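Local coordinates for protein glucosidase (Croceicoccus marinus, PDB 5Z3K) that acts as a beta-glucosidase of glycoside hydrolase family 39, probably splitting O-glycosidic bonds of beta-linked glucosides, at residues A[158-163]-A[196-201]; A[224-229]-A[260-265]. All blocks are in the same frame, centred on the assembly; numbering follows the deposited sequence.

Interaction 1. Residues A[158-163]-A[196-201]; sequences PDFGKL and CVAFPL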
loop_
_atom_site.group_PDB
_atom_site.type_symbol
_atom_site.label_atom_id
_atom_site.label_comp_id
_atom_site.label_asym_id
_atom_site.label_seq_id
_atom_site.Cartn_x
_atom_site.Cartn_y
_atom_site.Cartn_z
ATOM N N PRO A 158 6.236 16.272 -3.319
ATOM C CA PRO A 158 6.745 17.648 -3.480
ATOM C C PRO A 158 7.578 17.834 -4.736
ATOM O O PRO A 158 7.723 18.970 -5.198
ATOM C CB PRO A 158 7.592 17.865 -2.216
ATOM C CG PRO A 158 8.037 16.479 -1.836
ATOM C CD PRO A 158 6.831 15.619 -2.137
ATOM N N ASP A 159 8.127 16.755 -5.306
ATOM C CA ASP A 159 8.920 16.832 -6.529
ATOM C C ASP A 159 8.080 16.666 -7.791
ATOM O O ASP A 159 8.641 16.613 -8.891
ATOM C CB ASP A 159 10.031 15.774 -6.505
ATOM C CG ASP A 159 9.515 14.371 -6.176
ATOM O OD1 ASP A 159 8.452 14.250 -5.527
ATOM O OD2 ASP A 159 10.182 13.385 -6.570
ATOM N N PHE A 160 6.756 16.579 -7.658
ATOM C CA PHE A 160 5.863 16.431 -8.806
ATOM C C PHE A 160 5.578 17.815 -9.390
ATOM O O PHE A 160 4.471 18.354 -9.307
ATOM C CB PHE A 160 4.582 15.718 -8.393
ATOM C CG PHE A 160 3.795 15.162 -9.540
ATOM C CD1 PHE A 160 4.173 13.979 -10.146
ATOM C CD2 PHE A 160 2.661 15.803 -9.996
ATOM C CE1 PHE A 160 3.447 13.461 -11.194
ATOM C CE2 PHE A 160 1.931 15.284 -11.045
ATOM C CZ PHE A 160 2.326 14.117 -11.641
ATOM N N GLY A 161 6.621 18.397 -9.987
ATOM C CA GLY A 161 6.512 19.786 -10.389
ATOM C C GLY A 161 6.179 20.654 -9.189
ATOM O O GLY A 161 6.605 20.392 -8.059
ATOM N N LYS A 162 5.402 21.706 -9.438
ATOM C CA LYS A 162 4.845 22.541 -8.383
ATOM C C LYS A 162 3.381 22.211 -8.116
ATOM O O LYS A 162 2.661 23.017 -7.512
ATOM C CB LYS A 162 4.994 24.022 -8.736
ATOM C CG LYS A 162 6.396 24.425 -9.141
ATOM C CD LYS A 162 7.359 24.332 -7.976
ATOM C CE LYS A 162 8.754 24.812 -8.378
ATOM N NZ LYS A 162 9.856 24.005 -7.746
ATOM N N LEU A 163 2.932 21.041 -8.554
ATOM C CA LEU A 163 1.517 20.708 -8.500
ATOM C C LEU A 163 1.056 20.236 -7.127
ATOM O O LEU A 163 -0.146 20.286 -6.851
ATOM C CB LEU A 163 1.204 19.652 -9.556
ATOM C CG LEU A 163 1.454 20.120 -10.993
ATOM C CD1 LEU A 163 1.094 19.037 -12.000
ATOM C CD2 LEU A 163 0.691 21.400 -11.288
ATOM N N CYS A 196 7.422 11.476 0.761
ATOM C CA CYS A 196 6.606 10.903 -0.306
ATOM C C CYS A 196 7.149 11.315 -1.668
ATOM O O CYS A 196 6.467 11.983 -2.451
ATOM C CB CYS A 196 5.127 11.283 -0.166
ATOM S SG CYS A 196 4.057 10.345 -1.306
ATOM N N VAL A 197 8.385 10.888 -1.949
ATOM C CA VAL A 197 9.037 11.154 -3.226
ATOM C C VAL A 197 8.219 10.573 -4.369
ATOM O O VAL A 197 7.942 9.367 -4.410
ATOM C CB VAL A 197 10.454 10.561 -3.217
ATOM C CG1 VAL A 197 11.189 10.910 -4.513
ATOM C CG2 VAL A 197 11.237 11.042 -2.003
ATOM N N ALA A 198 7.868 11.422 -5.338
ATOM C CA ALA A 198 7.120 10.951 -6.499
ATOM C C ALA A 198 8.020 10.293 -7.536
ATOM O O ALA A 198 7.579 9.376 -8.236
ATOM C CB ALA A 198 6.360 12.109 -7.154
ATOM N N PHE A 199 9.262 10.758 -7.664
ATOM C CA PHE A 199 10.192 10.300 -8.697
ATOM C C PHE A 199 11.439 9.725 -8.031
ATOM O O PHE A 199 12.515 10.342 -8.066
ATOM C CB PHE A 199 10.547 11.449 -9.643
ATOM C CG PHE A 199 9.345 12.120 -10.265
ATOM C CD1 PHE A 199 8.241 11.379 -10.650
ATOM C CD2 PHE A 199 9.330 13.486 -10.470
ATOM C CE1 PHE A 199 7.141 11.984 -11.223
ATOM C CE2 PHE A 199 8.238 14.099 -11.044
ATOM C CZ PHE A 199 7.141 13.350 -11.422
ATOM N N PRO A 200 11.340 8.526 -7.431
ATOM C CA PRO A 200 12.416 8.051 -6.539
ATOM C C PRO A 200 13.724 7.699 -7.229
ATOM O O PRO A 200 14.718 7.496 -6.522
ATOM C CB PRO A 200 11.810 6.806 -5.878
ATOM C CG PRO A 200 10.754 6.348 -6.841
ATOM C CD PRO A 200 10.187 7.606 -7.439
ATOM N N LEU A 201 13.768 7.588 -8.556
ATOM C CA LEU A 201 15.041 7.409 -9.246
ATOM C C LEU A 201 15.569 8.721 -9.824
ATOM O O LEU A 201 16.441 8.698 -10.699
ATOM C CB LEU A 201 14.925 6.357 -10.353
ATOM C CG LEU A 201 14.491 4.940 -9.951
ATOM C CD1 LEU A 201 14.485 4.004 -11.159
ATOM C CD2 LEU A 201 15.371 4.385 -8.833
#
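D159 reaches from the loop 158-163 to two successive backbone amides, those of A198 and F199, just past the end of strand 191-197. Its CB sets out toward that backbone, and with chi1 at 51° CG lies between the backbone N and the carbonyl carbon, 3.5 Å from A198 N. At the tip the two oxygens divide the work. OD1 accepts A198 N at 2.9 Å through its syn lone pair, the N-H pointing almost straight at it (167°), and the methyl CB of A198 lies beside the same oxygen. D159 OD2 accepts F199 N at 3.0 Å, met on the syn side but 29° out of the carboxylate plane. V197 CG1 touches D159 OD2 at 3.4 Å. Two bonds, one to each oxygen, should fix the rotation of the carboxylate. An alanine here would keep CB but lose both oxygens, and would probably leave the N-H groups of A198 and F199 without these acceptors and let the two loops shift apart.

Next to this polar grip the aromatic neighbours meet rim to rim, F160 CD1 lying 3.3 Å from F199 CZ with neither ring over the face of the other. F199 CE2 also lies 3.3 Å from the backbone oxygen of D159. F199 is backed by M405 and L407 of strand 405-408. Beyond F160 the chain makes a type II' turn to L163, with G161 at the positive phi such a turn requires. The arrangement joins the loops that follow the fourth and fifth strands of a TIM barrel, at the C-terminal end of the strands, where enzymes of this fold carry their active sites.

Interaction 2. Residues A[224-229]-A[260-265]; sequences LSWMWY and LLLSYW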
loop_
_atom_site.group_PDB
_atom_site.type_symbol
_atom_site.label_atom_id
_atom_site.label_comp_id
_atom_site.label_asym_id
_atom_site.label_seq_id
_atom_site.Cartn_x
_atom_site.Cartn_y
_atom_site.Cartn_z
ATOM N N LEU A 224 11.441 6.758 5.259
ATOM C CA LEU A 224 11.503 7.531 4.029
ATOM C C LEU A 224 10.401 7.010 3.118
ATOM O O LEU A 224 10.396 5.828 2.765
ATOM C CB LEU A 224 12.885 7.398 3.377
ATOM C CG LEU A 224 13.357 8.331 2.250
ATOM C CD1 LEU A 224 12.653 8.020 0.920
ATOM C CD2 LEU A 224 13.234 9.808 2.624
ATOM N N SER A 225 9.459 7.871 2.762
ATOM C CA SER A 225 8.311 7.431 1.981
ATOM C C SER A 225 8.451 7.873 0.523
ATOM O O SER A 225 9.034 8.921 0.221
ATOM C CB SER A 225 7.013 7.955 2.600
ATOM O OG SER A 225 6.944 9.366 2.520
ATOM N N TRP A 226 7.952 7.031 -0.383
ATOM C CA TRP A 226 8.133 7.207 -1.821
ATOM C C TRP A 226 7.032 6.444 -2.543
ATOM O O TRP A 226 6.284 5.677 -1.933
ATOM C CB TRP A 226 9.522 6.720 -2.271
ATOM C CG TRP A 226 9.830 5.324 -1.813
ATOM C CD1 TRP A 226 10.214 4.945 -0.562
ATOM C CD2 TRP A 226 9.769 4.119 -2.595
ATOM N NE1 TRP A 226 10.391 3.583 -0.511
ATOM C CE2 TRP A 226 10.117 3.051 -1.743
ATOM C CE3 TRP A 226 9.435 3.840 -3.922
ATOM C CZ2 TRP A 226 10.172 1.720 -2.186
ATOM C CZ3 TRP A 226 9.480 2.516 -4.357
ATOM C CH2 TRP A 226 9.842 1.477 -3.487
HETATM N N MSE A 227 6.948 6.649 -3.861
HETATM C CA MSE A 227 5.879 6.022 -4.659
HETATM C C MSE A 227 6.405 5.365 -5.926
HETATM O O MSE A 227 7.488 5.706 -6.404
HETATM C CB MSE A 227 4.810 7.051 -5.027
HETATM C CG MSE A 227 5.006 7.791 -6.362
HETATM SE SE MSE A 227 3.502 9.059 -6.517
HETATM C CE MSE A 227 3.839 9.695 -4.748
ATOM N N TRP A 228 5.632 4.430 -6.474
ATOM C CA TRP A 228 5.978 3.822 -7.753
ATOM C C TRP A 228 4.727 3.250 -8.413
ATOM O O TRP A 228 3.884 2.653 -7.744
ATOM C CB TRP A 228 7.030 2.718 -7.614
ATOM C CG TRP A 228 7.597 2.438 -8.955
ATOM C CD1 TRP A 228 7.325 1.377 -9.769
ATOM C CD2 TRP A 228 8.482 3.292 -9.684
ATOM N NE1 TRP A 228 8.017 1.507 -10.958
ATOM C CE2 TRP A 228 8.724 2.682 -10.931
ATOM C CE3 TRP A 228 9.095 4.516 -9.400
ATOM C CZ2 TRP A 228 9.558 3.254 -11.890
ATOM C CZ3 TRP A 228 9.921 5.080 -10.351
ATOM C CH2 TRP A 228 10.152 4.444 -11.577
ATOM N N TYR A 229 4.624 3.431 -9.730
ATOM C CA TYR A 229 3.542 2.871 -10.524
ATOM C C TYR A 229 4.119 2.068 -11.680
ATOM O O TYR A 229 5.206 2.369 -12.179
ATOM C CB TYR A 229 2.629 3.959 -11.100
ATOM C CG TYR A 229 2.000 4.877 -10.088
ATOM C CD1 TYR A 229 0.989 4.429 -9.244
ATOM C CD2 TYR A 229 2.403 6.204 -9.989
ATOM C CE1 TYR A 229 0.395 5.283 -8.319
ATOM C CE2 TYR A 229 1.823 7.060 -9.073
ATOM C CZ TYR A 229 0.822 6.596 -8.242
ATOM O OH TYR A 229 0.252 7.461 -7.334
ATOM N N LEU A 260 11.788 1.930 4.839
ATOM C CA LEU A 260 11.291 2.366 3.539
ATOM C C LEU A 260 9.781 2.153 3.493
ATOM O O LEU A 260 9.308 1.025 3.650
ATOM C CB LEU A 260 11.962 1.598 2.404
ATOM C CG LEU A 260 13.466 1.784 2.226
ATOM C CD1 LEU A 260 13.859 1.422 0.795
ATOM C CD2 LEU A 260 13.888 3.208 2.577
ATOM N N LEU A 261 9.028 3.223 3.273
ATOM C CA LEU A 261 7.574 3.127 3.205
ATOM C C LEU A 261 7.120 3.446 1.790
ATOM O O LEU A 261 7.361 4.549 1.289
ATOM C CB LEU A 261 6.913 4.069 4.212
ATOM C CG LEU A 261 5.477 3.728 4.614
ATOM C CD1 LEU A 261 5.191 4.307 5.994
ATOM C CD2 LEU A 261 4.494 4.277 3.597
ATOM N N LEU A 262 6.448 2.485 1.163
ATOM C CA LEU A 262 5.931 2.633 -0.191
ATOM C C LEU A 262 4.527 3.232 -0.080
ATOM O O LEU A 262 3.548 2.517 0.151
ATOM C CB LEU A 262 5.958 1.279 -0.896
ATOM C CG LEU A 262 5.468 1.097 -2.333
ATOM C CD1 LEU A 262 6.069 2.151 -3.279
ATOM C CD2 LEU A 262 5.773 -0.341 -2.791
ATOM N N SER A 263 4.427 4.563 -0.228
ATOM C CA SER A 263 3.181 5.269 0.075
ATOM C C SER A 263 2.120 5.123 -1.007
ATOM O O SER A 263 0.931 5.328 -0.722
ATOM C CB SER A 263 3.464 6.759 0.301
ATOM O OG SER A 263 3.875 6.965 1.639
ATOM N N TYR A 264 2.526 4.824 -2.242
ATOM C CA TYR A 264 1.623 4.506 -3.345
ATOM C C TYR A 264 2.257 3.384 -4.134
ATOM O O TYR A 264 3.434 3.484 -4.498
ATOM C CB TYR A 264 1.419 5.644 -4.350
ATOM C CG TYR A 264 0.796 6.954 -3.933
ATOM C CD1 TYR A 264 1.519 7.892 -3.208
ATOM C CD2 TYR A 264 -0.469 7.305 -4.380
ATOM C CE1 TYR A 264 0.969 9.124 -2.878
ATOM C CE2 TYR A 264 -1.039 8.539 -4.053
ATOM C CZ TYR A 264 -0.306 9.448 -3.308
ATOM O OH TYR A 264 -0.860 10.683 -2.983
ATOM N N TRP A 265 1.475 2.369 -4.456
ATOM C CA TRP A 265 1.904 1.397 -5.450
ATOM C C TRP A 265 0.668 0.842 -6.133
ATOM O O TRP A 265 -0.359 0.600 -5.485
ATOM C CB TRP A 265 2.759 0.285 -4.839
ATOM C CG TRP A 265 2.039 -0.783 -4.060
ATOM C CD1 TRP A 265 1.845 -0.818 -2.714
ATOM C CD2 TRP A 265 1.485 -2.004 -4.576
ATOM N NE1 TRP A 265 1.184 -1.965 -2.356
ATOM C CE2 TRP A 265 0.951 -2.714 -3.479
ATOM C CE3 TRP A 265 1.389 -2.565 -5.854
ATOM C CZ2 TRP A 265 0.326 -3.953 -3.621
ATOM C CZ3 TRP A 265 0.757 -3.801 -5.990
ATOM C CH2 TRP A 265 0.239 -4.477 -4.878
#
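L262 packs its CD1 over one face of the W226 indole, 3.8 Å from the centroid of the six-membered ring and 19° off its normal, a CH-pi contact. With chi1 near 52°, CG of W226 lies between the backbone N and the carbonyl carbon; the ring comes back over the neighbouring strand, and L260 CB meets its edge near the ring plane. NE1 of this indole is buried and has no polar partner in the model. Beneath this close packing the backbones pair regularly. L261 N donates to L224 O, W226 N to L261 O, and S263 N to W226 O at 2.8 Å.

The two strands run parallel, their local axes 4.5 Å apart and inclined at 38°, as adjacent strands of a TIM barrel linked by a beta-alpha-beta crossover through helix 238-252. W226 and L260 face the helical layer, where W226 meets I242 and A243. S225 lies on the interior face, and the hydroxyls of S225 and S263 both hydrogen-bond to E153 of strand 151-154.

After W226 the pairing slackens: S263 N still bonds W226 O, but the next bond is W228 N to Y264 O, 3.1 Å, consistent with a one-residue shift at S263. The indoles of W228 and W265 lead away from the opposing strand, W228 NE1 to D238 and the W265 ring edge-to-face with F239 and F301. Close contact survives on the interior face. M227, a selenomethionine, sets SE over the Y264 ring, 4.4 Å from its centroid, a Met-aromatic contact, and CE approaches CD1 of that ring to 3.3 Å. Y264 OH is hydrogen-bonded to D156. At the margin, Y229 is partly exposed, although its OH lies 3.0 Å from Y264 CD2.

From the N terminus, strand 151-154 leads into 158-163, and the chain runs through helix 169-186 and strand 191-197 before interaction 1 closes that 32-residue excursion. Interaction 2 opens only later, with 224-229, and closes a second excursion through helix 238-252 when strand 259-266 arrives. The two loops are therefore in series, neither nested nor crossed. They meet in the barrel sheet, where strands 191-197 and 223-229 are neighbours: V197 N lies 3.0 Å from S225 O and V197 O 2.9 Å from M227 N, both probable hydrogen bonds. Interaction 1 ties the loop after the fourth strand to the C-terminal end of the fifth and the loop that follows it; interaction 2 joins the sixth and seventh strands along their length.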